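Local coordinates for fatty-acid-binding protein 1 (Arabidopsis thaliana, PDB 4DOO), which binds fatty acids, saturated ones by preference, within a chalcone-isomerase fold and may take part in alpha-linolenic acid metabolism in the chloroplast, at residues 55-58 with 59-63; 64-67 with 68-71; 103-106 with 107-110; 175-178 with 179-183; 190-193 with 194-198. All coordinates share one frame; numbering follows the deposited sequence.

Overall arrangement
Interaction 4 is the buried one of the five, close to the middle of the chain, whereas interaction 2 lies at the surface and interactions 1, 3 and 5 are partly buried. Interactions 3 and 4 both touch the same lauric acid: S110 and F107 meet its head and chain, and L180 and Y181 approach the carbons next to its carboxylate. Interactions 1 and 2, on successive short helices, share V58, Y62 and I70 in apolar packing. R71 ties interaction 2 to interaction 5, which meets interaction 4 where F195 packs on I182. Charged pairs occur at the surface (K56-D60, R71 with two acids) and also on buried 175-183; the ligand meets apolar groups and one serine hydroxyl.

Interaction 1 of 5, residues 55-58 with 59-63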
# COMPACT_ATOMS: atom_id res chain seq x y z
N LYS A 55 -0.37 8.32 15.90
CA LYS A 55 -0.54 9.28 16.98
C LYS A 55 0.80 9.85 17.42
O LYS A 55 0.90 11.04 17.72
CB LYS A 55 -1.24 8.62 18.18
CG LYS A 55 -2.68 8.22 17.92
CD LYS A 55 -3.30 7.58 19.15
CE LYS A 55 -4.75 7.19 18.89
NZ LYS A 55 -5.38 6.58 20.09
N LYS A 56 1.83 9.01 17.46
CA LYS A 56 3.15 9.47 17.88
C LYS A 56 3.76 10.44 16.88
O LYS A 56 4.34 11.45 17.26
CB LYS A 56 4.09 8.28 18.10
CG LYS A 56 5.48 8.70 18.54
CD LYS A 56 6.38 7.51 18.84
CE LYS A 56 7.78 7.98 19.19
NZ LYS A 56 7.76 9.00 20.28
N LEU A 57 3.62 10.13 15.59
CA LEU A 57 4.14 11.00 14.54
C LEU A 57 3.48 12.37 14.63
O LEU A 57 4.17 13.40 14.65
CB LEU A 57 3.89 10.35 13.17
CG LEU A 57 4.30 11.04 11.86
CD1 LEU A 57 3.31 12.13 11.51
CD2 LEU A 57 5.71 11.60 12.00
N VAL A 58 2.16 12.39 14.69
CA VAL A 58 1.43 13.65 14.79
C VAL A 58 1.82 14.41 16.07
O VAL A 58 2.07 15.61 16.03
CB VAL A 58 -0.10 13.42 14.79
CG1 VAL A 58 -0.82 14.72 15.07
CG2 VAL A 58 -0.53 12.85 13.45
N GLY A 59 1.87 13.69 17.18
CA GLY A 59 2.22 14.33 18.44
C GLY A 59 3.63 14.91 18.45
O GLY A 59 3.90 15.88 19.16
N ASP A 60 4.52 14.32 17.67
CA ASP A 60 5.90 14.80 17.62
C ASP A 60 6.16 15.88 16.58
O ASP A 60 6.87 16.84 16.86
CB ASP A 60 6.87 13.63 17.39
CG ASP A 60 6.89 12.65 18.56
OD1 ASP A 60 6.51 13.04 19.68
OD2 ASP A 60 7.30 11.48 18.35
N LYS A 61 5.59 15.73 15.39
CA LYS A 61 5.80 16.71 14.33
C LYS A 61 4.70 17.74 14.14
O LYS A 61 4.92 18.78 13.52
CB LYS A 61 6.04 16.00 13.00
CG LYS A 61 7.44 15.43 12.85
CD LYS A 61 7.65 14.84 11.46
CE LYS A 61 9.10 14.45 11.26
NZ LYS A 61 9.98 15.65 11.41
N TYR A 62 3.51 17.44 14.66
CA TYR A 62 2.37 18.34 14.53
C TYR A 62 1.68 18.61 15.86
O TYR A 62 0.46 18.66 15.94
CB TYR A 62 1.36 17.75 13.54
CG TYR A 62 1.93 17.54 12.16
CD1 TYR A 62 2.68 16.41 11.86
CD2 TYR A 62 1.76 18.51 11.17
CE1 TYR A 62 3.26 16.24 10.59
CE2 TYR A 62 2.33 18.35 9.91
CZ TYR A 62 3.08 17.22 9.63
OH TYR A 62 3.68 17.08 8.39
N ALA A 63 2.47 18.81 16.91
CA ALA A 63 1.92 19.06 18.24
C ALA A 63 0.91 20.20 18.30
O ALA A 63 1.11 21.26 17.70
CB ALA A 63 3.05 19.31 19.23
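K56 and D60, one helical turn apart, set their side chains at a slant to each other, and the ammonium group of the lysine reaches the carboxylate in a salt bridge with NZ of K56 3.2 Å from OD2 of D60. The oxygen uses its syn lone pair. CG of K56 stands anti to the backbone N (chi1 -180°), and after an extended run the chain bends only at its last torsion, which turns NZ toward OD2. The same OD2 of D60 also rests 3.3 Å from CG of K56, so the lysine lies along the carboxylate oxygen with its aliphatic part as well as its charge. L57 meets K61 in a purely aliphatic touch, CD2 of L57 to CD of K61 at 3.8 Å.

These pairs belong to the last turns of helix 51-61 in the chalcone-isomerase-like fold, and Y62 is the first residue to leave helical geometry. Its N still bonds to O of V58 at 2.7 Å. V58 and Y62 meet at about a right angle, CG1 of V58 standing 4.0 Å from CB of Y62, while CA of V58 lies at the edge of the tyrosine ring. CD1 of L57 approaches CE1 of Y62 obliquely at 4.2 Å. The phenol hydroxyl is hydrogen-bonded to D79 and S75, which pins the far end of the ring, and I70 of helix 67-71 packs on both V58 and Y62.

Interaction 2 of 5, residues 64-67 with 68-71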
# COMPACT_ATOMS: atom_id res chain seq x y z
N ASN A 64 -0.17 19.96 19.03
CA ASN A 64 -1.24 20.94 19.24
C ASN A 64 -1.92 21.49 18.00
O ASN A 64 -2.56 22.53 18.06
CB ASN A 64 -0.71 22.11 20.07
CG ASN A 64 -0.02 21.65 21.33
OD1 ASN A 64 -0.54 20.82 22.07
ND2 ASN A 64 1.16 22.21 21.59
N LEU A 65 -1.80 20.79 16.87
CA LEU A 65 -2.45 21.27 15.66
C LEU A 65 -3.71 20.47 15.39
O LEU A 65 -3.76 19.27 15.64
CB LEU A 65 -1.50 21.15 14.46
CG LEU A 65 -0.16 21.88 14.59
CD1 LEU A 65 0.70 21.58 13.37
CD2 LEU A 65 -0.40 23.37 14.73
N PRO A 66 -4.77 21.14 14.91
CA PRO A 66 -6.03 20.45 14.61
C PRO A 66 -5.87 19.65 13.32
O PRO A 66 -4.98 19.93 12.52
CB PRO A 66 -7.02 21.60 14.48
CG PRO A 66 -6.19 22.70 13.91
CD PRO A 66 -4.91 22.60 14.73
N ALA A 67 -6.73 18.66 13.14
CA ALA A 67 -6.69 17.80 11.96
C ALA A 67 -6.61 18.58 10.65
O ALA A 67 -5.80 18.26 9.77
CB ALA A 67 -7.91 16.87 11.96
N SER A 68 -7.45 19.60 10.50
CA SER A 68 -7.47 20.39 9.28
C SER A 68 -6.11 21.03 8.98
O SER A 68 -5.71 21.13 7.82
CB SER A 68 -8.55 21.48 9.37
OG SER A 68 -8.24 22.42 10.39
N GLU A 69 -5.40 21.47 10.01
CA GLU A 69 -4.10 22.08 9.81
C GLU A 69 -3.03 21.04 9.53
O GLU A 69 -2.07 21.30 8.81
CB GLU A 69 -3.72 22.93 11.02
CG GLU A 69 -4.44 24.27 11.05
CD GLU A 69 -4.11 25.10 12.28
OE1 GLU A 69 -2.92 25.14 12.66
OE2 GLU A 69 -5.04 25.71 12.85
N ILE A 70 -3.19 19.85 10.10
CA ILE A 70 -2.23 18.77 9.86
C ILE A 70 -2.37 18.37 8.40
O ILE A 70 -1.37 18.27 7.68
CB ILE A 70 -2.53 17.55 10.75
CG1 ILE A 70 -2.27 17.90 12.22
CG2 ILE A 70 -1.68 16.36 10.31
CD1 ILE A 70 -2.76 16.85 13.20
N ARG A 71 -3.61 18.15 7.97
CA ARG A 71 -3.90 17.76 6.60
C ARG A 71 -3.50 18.86 5.63
O ARG A 71 -3.05 18.59 4.51
CB ARG A 71 -5.40 17.45 6.46
CG ARG A 71 -5.83 16.99 5.08
CD ARG A 71 -5.28 15.59 4.75
NE ARG A 71 -5.97 15.02 3.59
CZ ARG A 71 -5.63 15.24 2.33
NH1 ARG A 71 -4.59 16.01 2.04
NH2 ARG A 71 -6.36 14.71 1.35
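The carbonyl of P66, at the N-cap position, opens helix 67-71 by accepting the N-H of I70 at 3.0 Å from N to O, with a weaker bond from E69 N, and A67 O follows with a nearly straight bond from R71 N. Around this first turn the side chains of E69 and P66 pass each other at an oblique angle. The glutamate CG is anti to its carbonyl carbon (chi1 -77°) and the chain runs on extended, which brings the carboxylate beside the CG-CD edge of the proline ring. There OE2 of E69 stands 3.4 Å from CG of P66, and CD of E69 is 3.6 Å from CD of P66, so a charged group borders aliphatic ring carbons. The other oxygen, OE1 of E69, lies 3.7 Å from CD2 of L65, whose side chain crosses the glutamate at about a right angle.

On the inner side, I70 turns its CG1 branch back toward L65: CG1 of I70 is 4.0 Å from CB of L65, and CD1 of I70 reaches to 3.6 Å from O of L65. Thus L65 is met by an acid at its tip and by a hydrocarbon branch at its base.

The short helix follows helix 51-61 after a short loop. I70 packs on F204 from the C-terminal end, while R71 points toward helix 189-202, where its guanidinium forms salt bridges with D197 and E193, and the side chain packs against L196 and A200.

Interaction 3 of 5, residues 103-106 with 107-110; sequences VRNA and FQES. With DAO (lauric acid), chain C; DAO (lauric acid), chain D.
OG of S110 donates a hydrogen bond to the carboxylate oxygen O1 of one lauric acid (chain C) at 2.8 Å. Its chi1 of 62° sets OG between the backbone N and the carbonyl carbon, where it also lies 3.3 Å from O of A106 one turn earlier. The same carboxylate is bonded by Y43 and R30, so these two residues and S110 hold the head of the fatty acid.

F107 has a chi1 of 71°, which folds its ring back over the preceding turn. CA of R104 lies over one ring face, 3.4 Å from CE2 of F107, and O of R104 sits over the ring centre, 3.7 Å above its plane; the arginine runs alongside the ring with its guanidinium plane 80° from it. CG1 of V103 approaches CD2 of F107 at 4.0 Å. CD2 of F107 lies 3.9 Å from C8 of the same lauric acid. A second lauric acid (chain D) touches this helix through CB of A106, 3.5 Å from its C8. On the outer side a water bridges N105 and Q108, donating to OD1 of N105 and accepting from NE2 of Q108.

Helix 100-118 thus presents one face to two lauric acids, each with its own set of lining residues in the chalcone-isomerase fold, while helix 124-131 sends F130 edge-to-face onto F107 and the nearby F134 accepts a bond from R104 through its carbonyl.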
# COMPACT_ATOMS: atom_id res chain seq x y z
N VAL A 103 1.88 -10.43 -14.72
CA VAL A 103 1.90 -9.79 -13.42
C VAL A 103 3.32 -9.44 -12.97
O VAL A 103 3.57 -8.33 -12.51
CB VAL A 103 1.22 -10.69 -12.36
CG1 VAL A 103 1.47 -10.15 -10.96
CG2 VAL A 103 -0.28 -10.76 -12.64
N ARG A 104 4.24 -10.39 -13.10
CA ARG A 104 5.63 -10.15 -12.71
C ARG A 104 6.21 -8.95 -13.44
O ARG A 104 6.87 -8.10 -12.84
CB ARG A 104 6.48 -11.39 -12.96
CG ARG A 104 6.32 -12.44 -11.88
CD ARG A 104 6.94 -13.77 -12.24
NE ARG A 104 6.83 -14.70 -11.12
CZ ARG A 104 6.68 -16.01 -11.23
NH1 ARG A 104 6.61 -16.57 -12.43
NH2 ARG A 104 6.58 -16.76 -10.14
N ASN A 105 5.97 -8.88 -14.74
CA ASN A 105 6.47 -7.77 -15.54
C ASN A 105 5.84 -6.45 -15.07
O ASN A 105 6.50 -5.42 -15.04
CB ASN A 105 6.16 -7.99 -17.02
CG ASN A 105 7.16 -8.93 -17.69
OD1 ASN A 105 7.79 -9.75 -17.03
ND2 ASN A 105 7.29 -8.82 -19.01
N ALA A 106 4.57 -6.51 -14.69
CA ALA A 106 3.85 -5.32 -14.23
C ALA A 106 4.37 -4.75 -12.92
O ALA A 106 4.58 -3.54 -12.81
CB ALA A 106 2.36 -5.61 -14.12
N PHE A 107 4.59 -5.59 -11.90
CA PHE A 107 5.08 -5.05 -10.64
C PHE A 107 6.58 -4.75 -10.70
O PHE A 107 7.08 -3.95 -9.92
CB PHE A 107 4.72 -5.95 -9.44
CG PHE A 107 5.47 -7.26 -9.36
CD1 PHE A 107 6.84 -7.28 -9.11
CD2 PHE A 107 4.79 -8.46 -9.46
CE1 PHE A 107 7.52 -8.49 -8.97
CE2 PHE A 107 5.46 -9.68 -9.31
CZ PHE A 107 6.82 -9.69 -9.07
N GLN A 108 7.29 -5.37 -11.64
CA GLN A 108 8.71 -5.08 -11.76
C GLN A 108 8.84 -3.66 -12.33
O GLN A 108 9.75 -2.92 -11.97
CB GLN A 108 9.40 -6.10 -12.67
CG GLN A 108 9.74 -7.38 -11.94
CD GLN A 108 10.01 -8.55 -12.86
OE1 GLN A 108 10.43 -9.62 -12.41
NE2 GLN A 108 9.77 -8.36 -14.15
N GLU A 109 7.90 -3.29 -13.19
CA GLU A 109 7.90 -1.96 -13.78
C GLU A 109 7.46 -0.90 -12.77
O GLU A 109 8.15 0.10 -12.57
CB GLU A 109 6.96 -1.92 -14.99
CG GLU A 109 7.12 -0.66 -15.85
CD GLU A 109 6.32 -0.72 -17.13
OE1 GLU A 109 5.07 -0.68 -17.06
OE2 GLU A 109 6.93 -0.81 -18.22
N SER A 110 6.32 -1.12 -12.12
CA SER A 110 5.80 -0.15 -11.15
C SER A 110 6.75 0.02 -9.96
O SER A 110 7.12 1.14 -9.61
CB SER A 110 4.42 -0.58 -10.65
OG SER A 110 4.47 -1.83 -10.00
O1 DAO C . 1.86 -2.88 -10.08
O2 DAO C . 0.03 -2.96 -8.85
C1 DAO C . 1.28 -2.97 -8.97
C2 DAO C . 2.12 -3.12 -7.72
C3 DAO C . 1.95 -4.52 -7.14
C4 DAO C . 2.93 -4.77 -5.99
C5 DAO C . 2.57 -6.03 -5.22
C6 DAO C . 3.08 -7.29 -5.93
C7 DAO C . 2.24 -8.50 -5.57
C8 DAO C . 2.45 -9.60 -6.61
C9 DAO C . 1.50 -10.76 -6.38
C10 DAO C . 1.79 -11.89 -7.37
C11 DAO C . 1.42 -13.24 -6.78
C12 DAO C . 1.50 -14.32 -7.83
O1 DAO D . -4.91 -7.09 -21.08
O2 DAO D . -5.16 -8.85 -19.78
C1 DAO D . -4.90 -7.63 -19.96
C2 DAO D . -4.56 -6.79 -18.75
C3 DAO D . -3.09 -6.97 -18.38
C4 DAO D . -2.92 -7.14 -16.88
C5 DAO D . -2.24 -5.92 -16.26
C6 DAO D . -1.13 -6.33 -15.31
C7 DAO D . -1.34 -5.74 -13.92
C8 DAO D . -0.78 -6.66 -12.85
C9 DAO D . -0.47 -5.90 -11.56
C10 DAO D . -1.13 -6.58 -10.36
C11 DAO D . -0.10 -7.15 -9.40
C12 DAO D . -0.75 -8.01 -8.34
O HOH W 1 9.74 -11.00 -15.42
O HOH W 2 9.41 -5.75 -16.29

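Interaction 4 of 5, residues 175-178 with 179-183; sequences RSIL and DLYIG. With DAO (lauric acid), chain C.
With CG anti to the backbone N in both R175 (chi1 -167°) and D179 (chi1 -166°), the two side chains come together on one flank of the helix, the arginine bending at chi2, which leaves its guanidinium near the acid. OD2 of D179 lies at the guanidinium edge, near its plane, but NH1 of R175 is 3.9 Å from it, so the salt bridge is a long one; the two planes are 25° apart. Each charge has a second partner: R175 pairs with D78 and makes a cation-pi contact with F118, and D179 pairs with R114 of helix 100-118.

This is the C-terminal part of helix 171-182, a buried helix of the chalcone-isomerase fold lying between the strand sheet and helix 100-118. O of L178 accepts two bonds there. N of I182 comes nearly along the carbonyl axis at 2.9 Å, while N of Y181 at 3.0 Å stands above the carbonyl plane.

Y181 and I177 lie side by side, CG2 of I177 being 4.2 Å from CE2 of Y181. O of I177 is only 3.3 Å from CD2 of Y181, and CB of L180 covers part of one ring face. Beyond the ring, OH of Y181 sits 3.8 Å from C3 of the bound lauric acid and is hydrogen-bonded to Y43, a residue that binds the fatty-acid head. CD1 of L180 stands 3.9 Å from C2 of the same ligand, so this part of the helix borders the carbons beside the carboxylate. F45 and F187 meet the Y181 ring edge-to-face.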
# COMPACT_ATOMS: atom_id res chain seq x y z
N ARG A 175 9.44 2.22 1.17
CA ARG A 175 9.06 3.54 0.69
C ARG A 175 8.51 3.49 -0.74
O ARG A 175 7.48 4.09 -1.05
CB ARG A 175 10.27 4.47 0.72
CG ARG A 175 9.97 5.93 0.54
CD ARG A 175 9.19 6.46 1.73
NE ARG A 175 9.28 7.91 1.82
CZ ARG A 175 8.86 8.74 0.87
NH1 ARG A 175 8.31 8.28 -0.24
NH2 ARG A 175 9.00 10.04 1.04
N SER A 176 9.22 2.76 -1.60
CA SER A 176 8.82 2.64 -3.00
C SER A 176 7.44 2.01 -3.18
O SER A 176 6.60 2.54 -3.91
CB SER A 176 9.86 1.82 -3.77
OG SER A 176 11.13 2.46 -3.74
N ILE A 177 7.21 0.88 -2.52
CA ILE A 177 5.93 0.20 -2.63
C ILE A 177 4.79 1.07 -2.10
O ILE A 177 3.79 1.26 -2.78
CB ILE A 177 5.96 -1.15 -1.90
CG1 ILE A 177 6.92 -2.10 -2.63
CG2 ILE A 177 4.57 -1.76 -1.85
CD1 ILE A 177 7.11 -3.43 -1.96
N LEU A 178 4.96 1.61 -0.90
CA LEU A 178 3.93 2.47 -0.31
C LEU A 178 3.64 3.69 -1.17
O LEU A 178 2.51 4.17 -1.21
CB LEU A 178 4.35 2.93 1.09
CG LEU A 178 4.24 1.93 2.23
CD1 LEU A 178 4.79 2.55 3.51
CD2 LEU A 178 2.79 1.51 2.41
N ASP A 179 4.66 4.20 -1.85
CA ASP A 179 4.48 5.38 -2.69
C ASP A 179 3.48 5.15 -3.82
O ASP A 179 2.84 6.10 -4.29
CB ASP A 179 5.82 5.85 -3.27
CG ASP A 179 5.74 7.25 -3.86
OD1 ASP A 179 5.70 7.38 -5.11
OD2 ASP A 179 5.69 8.22 -3.07
N LEU A 180 3.34 3.90 -4.25
CA LEU A 180 2.41 3.56 -5.32
C LEU A 180 0.97 3.76 -4.90
O LEU A 180 0.10 4.03 -5.73
CB LEU A 180 2.58 2.10 -5.74
CG LEU A 180 3.90 1.71 -6.41
CD1 LEU A 180 3.94 0.20 -6.62
CD2 LEU A 180 4.03 2.45 -7.73
N TYR A 181 0.72 3.61 -3.60
CA TYR A 181 -0.63 3.73 -3.06
C TYR A 181 -0.95 5.06 -2.38
O TYR A 181 -2.07 5.56 -2.49
CB TYR A 181 -0.87 2.58 -2.08
CG TYR A 181 -0.66 1.21 -2.71
CD1 TYR A 181 -1.65 0.62 -3.50
CD2 TYR A 181 0.54 0.52 -2.54
CE1 TYR A 181 -1.45 -0.62 -4.12
CE2 TYR A 181 0.76 -0.72 -3.15
CZ TYR A 181 -0.24 -1.28 -3.93
OH TYR A 181 -0.01 -2.49 -4.54
N ILE A 182 0.03 5.63 -1.68
CA ILE A 182 -0.20 6.88 -0.95
C ILE A 182 0.74 8.03 -1.33
O ILE A 182 0.83 9.03 -0.61
CB ILE A 182 -0.09 6.60 0.58
CG1 ILE A 182 -1.09 5.51 0.97
CG2 ILE A 182 -0.39 7.86 1.40
CD1 ILE A 182 -2.53 5.87 0.65
N GLY A 183 1.40 7.91 -2.47
CA GLY A 183 2.32 8.95 -2.91
C GLY A 183 1.72 10.01 -3.82
O GLY A 183 0.50 10.09 -3.98
O1 DAO C . 1.86 -2.88 -10.08
O2 DAO C . 0.03 -2.96 -8.85
C1 DAO C . 1.28 -2.97 -8.97
C2 DAO C . 2.12 -3.12 -7.72
C3 DAO C . 1.95 -4.52 -7.14
C4 DAO C . 2.93 -4.77 -5.99
C5 DAO C . 2.57 -6.03 -5.22
C6 DAO C . 3.08 -7.29 -5.93
C7 DAO C . 2.24 -8.50 -5.57
C8 DAO C . 2.45 -9.60 -6.61
C9 DAO C . 1.50 -10.76 -6.38
C10 DAO C . 1.79 -11.89 -7.37
C11 DAO C . 1.42 -13.24 -6.78
C12 DAO C . 1.50 -14.32 -7.83

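Interaction 5 of 5, residues 190-193 with 194-198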
# COMPACT_ATOMS: atom_id res chain seq x y z
N ASN A 190 -8.52 9.03 -5.11
CA ASN A 190 -9.58 9.09 -4.11
C ASN A 190 -9.17 8.32 -2.85
O ASN A 190 -9.42 8.76 -1.73
CB ASN A 190 -10.88 8.50 -4.67
CG ASN A 190 -12.03 8.54 -3.67
OD1 ASN A 190 -12.47 9.61 -3.25
ND2 ASN A 190 -12.51 7.37 -3.28
N ALA A 191 -8.52 7.17 -3.05
CA ALA A 191 -8.07 6.35 -1.93
C ALA A 191 -7.00 7.08 -1.13
O ALA A 191 -6.96 6.98 0.09
CB ALA A 191 -7.54 5.01 -2.43
N ARG A 192 -6.12 7.80 -1.82
CA ARG A 192 -5.06 8.52 -1.14
C ARG A 192 -5.63 9.66 -0.31
O ARG A 192 -5.20 9.89 0.82
CB ARG A 192 -4.06 9.10 -2.14
CG ARG A 192 -2.92 9.86 -1.46
CD ARG A 192 -2.12 10.69 -2.44
NE ARG A 192 -2.91 11.78 -3.01
CZ ARG A 192 -2.50 12.53 -4.02
NH1 ARG A 192 -1.31 12.31 -4.57
NH2 ARG A 192 -3.27 13.51 -4.48
N GLU A 193 -6.60 10.37 -0.87
CA GLU A 193 -7.22 11.49 -0.16
C GLU A 193 -7.92 11.00 1.11
O GLU A 193 -7.81 11.64 2.16
CB GLU A 193 -8.19 12.22 -1.08
CG GLU A 193 -7.50 12.86 -2.28
CD GLU A 193 -6.42 13.86 -1.86
OE1 GLU A 193 -6.78 14.93 -1.32
OE2 GLU A 193 -5.22 13.57 -2.07
N ASP A 194 -8.62 9.88 1.01
CA ASP A 194 -9.31 9.32 2.16
C ASP A 194 -8.27 8.90 3.20
O ASP A 194 -8.47 9.09 4.39
CB ASP A 194 -10.16 8.11 1.76
CG ASP A 194 -11.41 8.50 1.00
OD1 ASP A 194 -12.10 7.59 0.48
OD2 ASP A 194 -11.71 9.71 0.93
N PHE A 195 -7.17 8.32 2.73
CA PHE A 195 -6.13 7.87 3.65
C PHE A 195 -5.56 9.03 4.45
O PHE A 195 -5.42 8.94 5.67
CB PHE A 195 -5.01 7.15 2.88
CG PHE A 195 -3.78 6.87 3.71
CD1 PHE A 195 -2.78 7.83 3.84
CD2 PHE A 195 -3.64 5.66 4.38
CE1 PHE A 195 -1.65 7.59 4.63
CE2 PHE A 195 -2.51 5.41 5.17
CZ PHE A 195 -1.52 6.38 5.29
N LEU A 196 -5.22 10.11 3.75
CA LEU A 196 -4.65 11.29 4.40
C LEU A 196 -5.66 11.97 5.32
O LEU A 196 -5.31 12.44 6.40
CB LEU A 196 -4.14 12.26 3.34
CG LEU A 196 -2.98 11.73 2.49
CD1 LEU A 196 -2.63 12.73 1.38
CD2 LEU A 196 -1.77 11.47 3.38
N ASP A 197 -6.92 12.03 4.88
CA ASP A 197 -7.97 12.63 5.69
C ASP A 197 -8.14 11.85 6.98
O ASP A 197 -8.19 12.42 8.07
CB ASP A 197 -9.32 12.65 4.96
CG ASP A 197 -9.41 13.71 3.86
OD1 ASP A 197 -8.60 14.65 3.86
OD2 ASP A 197 -10.31 13.59 3.00
N ASN A 198 -8.22 10.52 6.87
CA ASN A 198 -8.41 9.68 8.05
C ASN A 198 -7.16 9.54 8.91
O ASN A 198 -7.27 9.37 10.13
CB ASN A 198 -8.96 8.30 7.65
CG ASN A 198 -10.34 8.39 7.02
OD1 ASN A 198 -11.19 9.16 7.48
ND2 ASN A 198 -10.58 7.61 5.96
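L196 lays its CD1 methyl against the aliphatic part of R192, 4.0 Å from CG of R192, the two side chains slanting across one another a helical turn apart. CG of R192 is anti to the backbone N (chi1 -180°), and the chain bends at its third torsion, which turns the guanidinium back toward the neighbouring E193. There it grips side-on: NE and NH2 of R192 both donate to OE2 of E193, each at 3.1 Å. NE approaches the oxygen almost head-on, whereas NH2 comes from above the carboxylate plane. Two donors on one oxygen would be expected to favour the charged form of the glutamate, whose OE1 has R71 as a second partner. Like charges lie near each other here, OE1 of E193 being 5.5 Å from OD1 of D197, which R71 also meets.

The carbonyls of N190 to E193 take regular helical bonds, ending with D197 N to E193 O at 2.9 Å. At the outer flank ND2 of N190 is 3.8 Å from OD1 of D194, their planes 73° apart. Inward, CD2 of L196 lies in plane at the edge of the F195 ring; F195 itself packs on V47 of strand 39-50 and on L80 of helix 76-82. NH1 of R192 bonds to the carbonyl of G183. Such a pattern is that of an amphipathic helix, here the C-terminal helix 189-202 of the chalcone-isomerase fold, its apolar side facing strand 39-50 and helix 76-82.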